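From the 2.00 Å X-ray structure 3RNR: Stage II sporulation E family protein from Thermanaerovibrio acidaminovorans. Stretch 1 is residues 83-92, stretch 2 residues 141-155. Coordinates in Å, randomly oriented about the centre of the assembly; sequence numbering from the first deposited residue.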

# COMPACT_ATOMS: atom_id res chain seq x y z
N ASP B 83 -17.14 -4.57 -11.16
CA ASP B 83 -18.55 -4.27 -10.87
C ASP B 83 -18.88 -3.06 -9.98
O ASP B 83 -20.05 -2.79 -9.71
CB ASP B 83 -19.28 -5.53 -10.40
CG ASP B 83 -18.75 -6.04 -9.09
OD1 ASP B 83 -18.05 -5.27 -8.38
OD2 ASP B 83 -19.03 -7.22 -8.77
N GLY B 84 -17.85 -2.36 -9.50
CA GLY B 84 -18.04 -1.20 -8.65
C GLY B 84 -18.48 -1.46 -7.21
O GLY B 84 -18.92 -0.54 -6.53
N THR B 85 -18.36 -2.70 -6.73
CA THR B 85 -18.87 -3.03 -5.40
C THR B 85 -17.81 -2.89 -4.30
O THR B 85 -16.64 -3.17 -4.53
CB THR B 85 -19.46 -4.44 -5.33
OG1 THR B 85 -18.46 -5.38 -5.75
CG2 THR B 85 -20.70 -4.56 -6.22
N LEU B 86 -18.26 -2.46 -3.13
CA LEU B 86 -17.42 -2.18 -2.00
C LEU B 86 -17.60 -3.21 -0.88
O LEU B 86 -18.72 -3.56 -0.53
CB LEU B 86 -17.80 -0.80 -1.44
CG LEU B 86 -17.22 -0.39 -0.09
CD1 LEU B 86 -15.71 -0.19 -0.21
CD2 LEU B 86 -17.89 0.89 0.39
N GLU B 87 -16.48 -3.67 -0.32
CA GLU B 87 -16.51 -4.44 0.93
C GLU B 87 -15.56 -3.79 1.93
O GLU B 87 -14.64 -3.08 1.55
CB GLU B 87 -16.09 -5.89 0.70
CG GLU B 87 -17.05 -6.68 -0.21
CD GLU B 87 -16.79 -8.16 -0.13
OE1 GLU B 87 -15.68 -8.61 -0.52
OE2 GLU B 87 -17.66 -8.87 0.38
N TRP B 88 -15.77 -4.05 3.22
CA TRP B 88 -14.90 -3.47 4.24
C TRP B 88 -14.91 -4.31 5.50
O TRP B 88 -15.79 -5.16 5.70
CB TRP B 88 -15.31 -2.02 4.56
CG TRP B 88 -16.76 -1.89 4.98
CD1 TRP B 88 -17.83 -1.61 4.18
CD2 TRP B 88 -17.28 -2.05 6.31
NE1 TRP B 88 -18.99 -1.61 4.93
CE2 TRP B 88 -18.68 -1.88 6.24
CE3 TRP B 88 -16.70 -2.35 7.56
CZ2 TRP B 88 -19.51 -1.98 7.36
CZ3 TRP B 88 -17.52 -2.46 8.67
CH2 TRP B 88 -18.92 -2.27 8.57
N ALA B 89 -13.90 -4.11 6.34
CA ALA B 89 -13.86 -4.77 7.64
C ALA B 89 -13.02 -3.95 8.61
O ALA B 89 -12.12 -3.22 8.19
CB ALA B 89 -13.31 -6.19 7.50
N SER B 90 -13.32 -4.07 9.90
CA SER B 90 -12.53 -3.33 10.88
C SER B 90 -12.54 -4.02 12.23
O SER B 90 -13.47 -4.76 12.55
CB SER B 90 -13.00 -1.87 10.99
OG SER B 90 -14.25 -1.77 11.63
N VAL B 91 -11.49 -3.80 13.00
CA VAL B 91 -11.39 -4.37 14.33
C VAL B 91 -10.81 -3.32 15.25
O VAL B 91 -9.72 -2.77 14.99
CB VAL B 91 -10.49 -5.63 14.34
CG1 VAL B 91 -10.31 -6.15 15.76
CG2 VAL B 91 -11.07 -6.74 13.44
N GLY B 92 -11.47 -3.08 16.37
CA GLY B 92 -11.04 -2.01 17.26
C GLY B 92 -11.70 -0.67 16.98
O GLY B 92 -12.91 -0.59 16.78
N ASN B 141 -8.68 -14.79 21.16
CA ASN B 141 -9.65 -15.39 20.25
C ASN B 141 -10.44 -14.27 19.58
O ASN B 141 -11.19 -13.59 20.26
CB ASN B 141 -10.60 -16.28 21.08
CG ASN B 141 -11.60 -17.04 20.23
OD1 ASN B 141 -11.37 -17.28 19.05
ND2 ASN B 141 -12.71 -17.45 20.85
N LEU B 142 -10.33 -14.10 18.27
CA LEU B 142 -10.95 -12.91 17.68
C LEU B 142 -12.35 -13.32 17.26
O LEU B 142 -12.53 -14.12 16.36
CB LEU B 142 -10.14 -12.47 16.45
CG LEU B 142 -10.73 -11.36 15.59
CD1 LEU B 142 -10.79 -10.08 16.42
CD2 LEU B 142 -9.94 -11.14 14.27
N THR B 143 -13.35 -12.87 18.01
CA THR B 143 -14.74 -13.13 17.63
C THR B 143 -15.53 -11.96 17.08
O THR B 143 -16.59 -12.15 16.49
CB THR B 143 -15.50 -13.64 18.84
OG1 THR B 143 -15.40 -12.67 19.89
CG2 THR B 143 -14.90 -14.95 19.32
N GLU B 144 -15.00 -10.75 17.21
CA GLU B 144 -15.80 -9.58 16.87
C GLU B 144 -15.09 -8.78 15.81
O GLU B 144 -14.07 -8.15 16.08
CB GLU B 144 -16.04 -8.69 18.11
CG GLU B 144 -16.82 -9.37 19.24
CD GLU B 144 -18.17 -9.92 18.79
OE1 GLU B 144 -18.96 -9.15 18.19
OE2 GLU B 144 -18.43 -11.12 19.02
N ILE B 145 -15.66 -8.78 14.60
CA ILE B 145 -15.13 -8.02 13.49
C ILE B 145 -16.29 -7.26 12.87
O ILE B 145 -17.33 -7.84 12.60
CB ILE B 145 -14.54 -8.96 12.41
CG1 ILE B 145 -13.53 -9.92 13.05
CG2 ILE B 145 -13.93 -8.13 11.27
CD1 ILE B 145 -13.12 -11.09 12.17
N SER B 146 -16.13 -5.96 12.67
CA SER B 146 -17.19 -5.19 12.02
C SER B 146 -16.97 -5.38 10.52
O SER B 146 -15.86 -5.18 10.05
CB SER B 146 -17.07 -3.71 12.43
OG SER B 146 -18.17 -2.94 11.94
N THR B 147 -18.00 -5.79 9.77
CA THR B 147 -17.85 -6.07 8.33
C THR B 147 -19.04 -5.62 7.49
O THR B 147 -20.16 -5.53 7.99
CB THR B 147 -17.67 -7.60 8.04
OG1 THR B 147 -18.87 -8.31 8.39
CG2 THR B 147 -16.52 -8.19 8.83
N SER B 148 -18.79 -5.37 6.20
CA SER B 148 -19.87 -5.18 5.24
C SER B 148 -20.61 -6.51 5.15
O SER B 148 -20.08 -7.55 5.57
CB SER B 148 -19.30 -4.83 3.86
OG SER B 148 -18.20 -5.67 3.55
N GLU B 149 -21.85 -6.48 4.68
CA GLU B 149 -22.49 -7.77 4.47
C GLU B 149 -22.67 -8.00 2.99
O GLU B 149 -21.72 -8.42 2.34
CB GLU B 149 -23.84 -7.73 5.19
CG GLU B 149 -23.72 -7.83 6.69
CD GLU B 149 -23.28 -9.21 7.11
OE1 GLU B 149 -23.53 -10.18 6.35
OE2 GLU B 149 -22.66 -9.33 8.19
N ALA B 150 -23.75 -7.50 2.38
CA ALA B 150 -23.84 -7.58 0.93
C ALA B 150 -22.94 -6.48 0.40
O ALA B 150 -22.98 -5.37 0.92
CB ALA B 150 -25.29 -7.37 0.44
N PRO B 151 -22.11 -6.76 -0.61
CA PRO B 151 -21.24 -5.71 -1.14
C PRO B 151 -22.04 -4.48 -1.57
O PRO B 151 -23.12 -4.61 -2.13
CB PRO B 151 -20.59 -6.39 -2.35
CG PRO B 151 -20.59 -7.84 -1.98
CD PRO B 151 -21.90 -8.05 -1.28
N LEU B 152 -21.52 -3.28 -1.31
CA LEU B 152 -22.24 -2.05 -1.60
C LEU B 152 -21.90 -1.54 -3.00
O LEU B 152 -20.73 -1.33 -3.32
CB LEU B 152 -21.87 -0.96 -0.59
CG LEU B 152 -22.19 -1.12 0.90
CD1 LEU B 152 -21.58 -2.38 1.50
CD2 LEU B 152 -21.69 0.11 1.67
N PRO B 153 -22.92 -1.34 -3.85
CA PRO B 153 -22.69 -0.83 -5.21
C PRO B 153 -22.22 0.63 -5.20
O PRO B 153 -22.84 1.45 -4.54
CB PRO B 153 -24.08 -0.90 -5.87
CG PRO B 153 -24.89 -1.79 -5.00
CD PRO B 153 -24.34 -1.64 -3.61
N LEU B 154 -21.17 0.95 -5.94
CA LEU B 154 -20.71 2.33 -6.01
C LEU B 154 -20.79 2.81 -7.44
O LEU B 154 -20.75 2.00 -8.36
CB LEU B 154 -19.25 2.45 -5.53
CG LEU B 154 -18.87 2.09 -4.09
CD1 LEU B 154 -17.40 2.42 -3.87
CD2 LEU B 154 -19.73 2.82 -3.08
N GLU B 155 -20.85 4.12 -7.61
CA GLU B 155 -20.82 4.77 -8.92
C GLU B 155 -19.51 5.51 -8.97
O GLU B 155 -18.91 5.80 -7.93
CB GLU B 155 -21.96 5.78 -9.05
CG GLU B 155 -23.35 5.22 -8.85
CD GLU B 155 -23.86 4.47 -10.07
OE1 GLU B 155 -23.23 4.56 -11.14
OE2 GLU B 155 -24.90 3.79 -9.95
O HOH W 1 -21.73 -0.76 -8.69
O HOH W 2 -19.13 -7.89 2.30

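Residues 83-92 and 141-155 run antiparallel and are joined mainly through their backbones, burying 837 Å² between them. The pairing is made of two short ladders whose registers differ by two residues; between the ladders, where the register shifts, the Ser148 hydroxyl takes the place of a backbone carbonyl as acceptor for Trp88 N.

In the first ladder, Leu86 and Leu152 form a hydrogen-bonded pair: Leu86 N donates to Leu152 O (2.7 Å) and Leu152 N donates to Leu86 O (2.9 Å). Leu154 N extends the pattern by donating to Gly84 O at 2.8 Å. The second ladder repeats the reciprocal arrangement, with Ser90 N donating to Ser146 O (2.8 Å) and Ser146 N to Ser90 O (2.9 Å). At the non-hydrogen-bonded pairs Thr85-Pro153 and Ala89-Thr147, the CA groups of the first stretch meet carbonyls adjoining their partners: Thr85 CA lies 3.3 Å from Leu152 O and Ala89 CA 3.2 Å from Ser146 O.

Between the ladders lies Trp88. Its carbonyl is met in ordinary fashion, Ser148 N donating to Trp88 O at 3.0 Å, but its amide finds a side chain instead: Trp88 N donates to Ser148 OG at 2.9 Å, with a nearly straight angle of 164°. The p rotamer of Ser148 places the hydroxyl there. Having accepted from the amide, Ser148 OG donates to water 2 (2.7 Å from Ser148 OG to the water O), and that water in turn donates to Glu87 OE2 and Glu149 O, each 2.6 Å from the water O. Serine suits this position because one small group both accepts and donates, while Ser148 CB lies over the indole face, 3.6 Å from the centroid of the five-membered ring of Trp88. The Trp88 side chain starts out sideways, yet its end comes nearer the second stretch. Ser146 OG approaches the ring edge, 3.4 Å from Trp88 CZ3, and has its own hydrogen bond elsewhere in the structure.

Apolar contacts add to the backbone pairing. Leu86, buried, meets Leu152 on the same sheet face (CD2 to CD2, 4.1 Å) and Leu154 through Leu86 CB and Leu154 CD1, also 4.1 Å apart. At the far end, Val91 packs its CG2 against Ile145 CG2 (3.8 Å) and its CG1 against Leu142 CD1 (4.0 Å). On the other face, the small Ala89 sits opposite Thr147, with Ala89 CB 4.0 Å from Thr147 CG2. Pro151 packs against Thr85, with Pro151 CB 3.7 Å from Thr85 CB.

Gly84 begins the pairing with a positive phi of 73°, which favours glycine; a CB would also come within 3.0 Å of Leu154 O, a clash. Just before it, Asp83 OD1 accepts from both Thr85 N (3.1 Å) and Thr85 OG1 (2.7 Å), satisfying an amide that no carbonyl of the second stretch reaches. Water 1 donates to Asp83 O (2.8 Å) and to Leu154 O (2.9 Å), bridging the two stretches at this end.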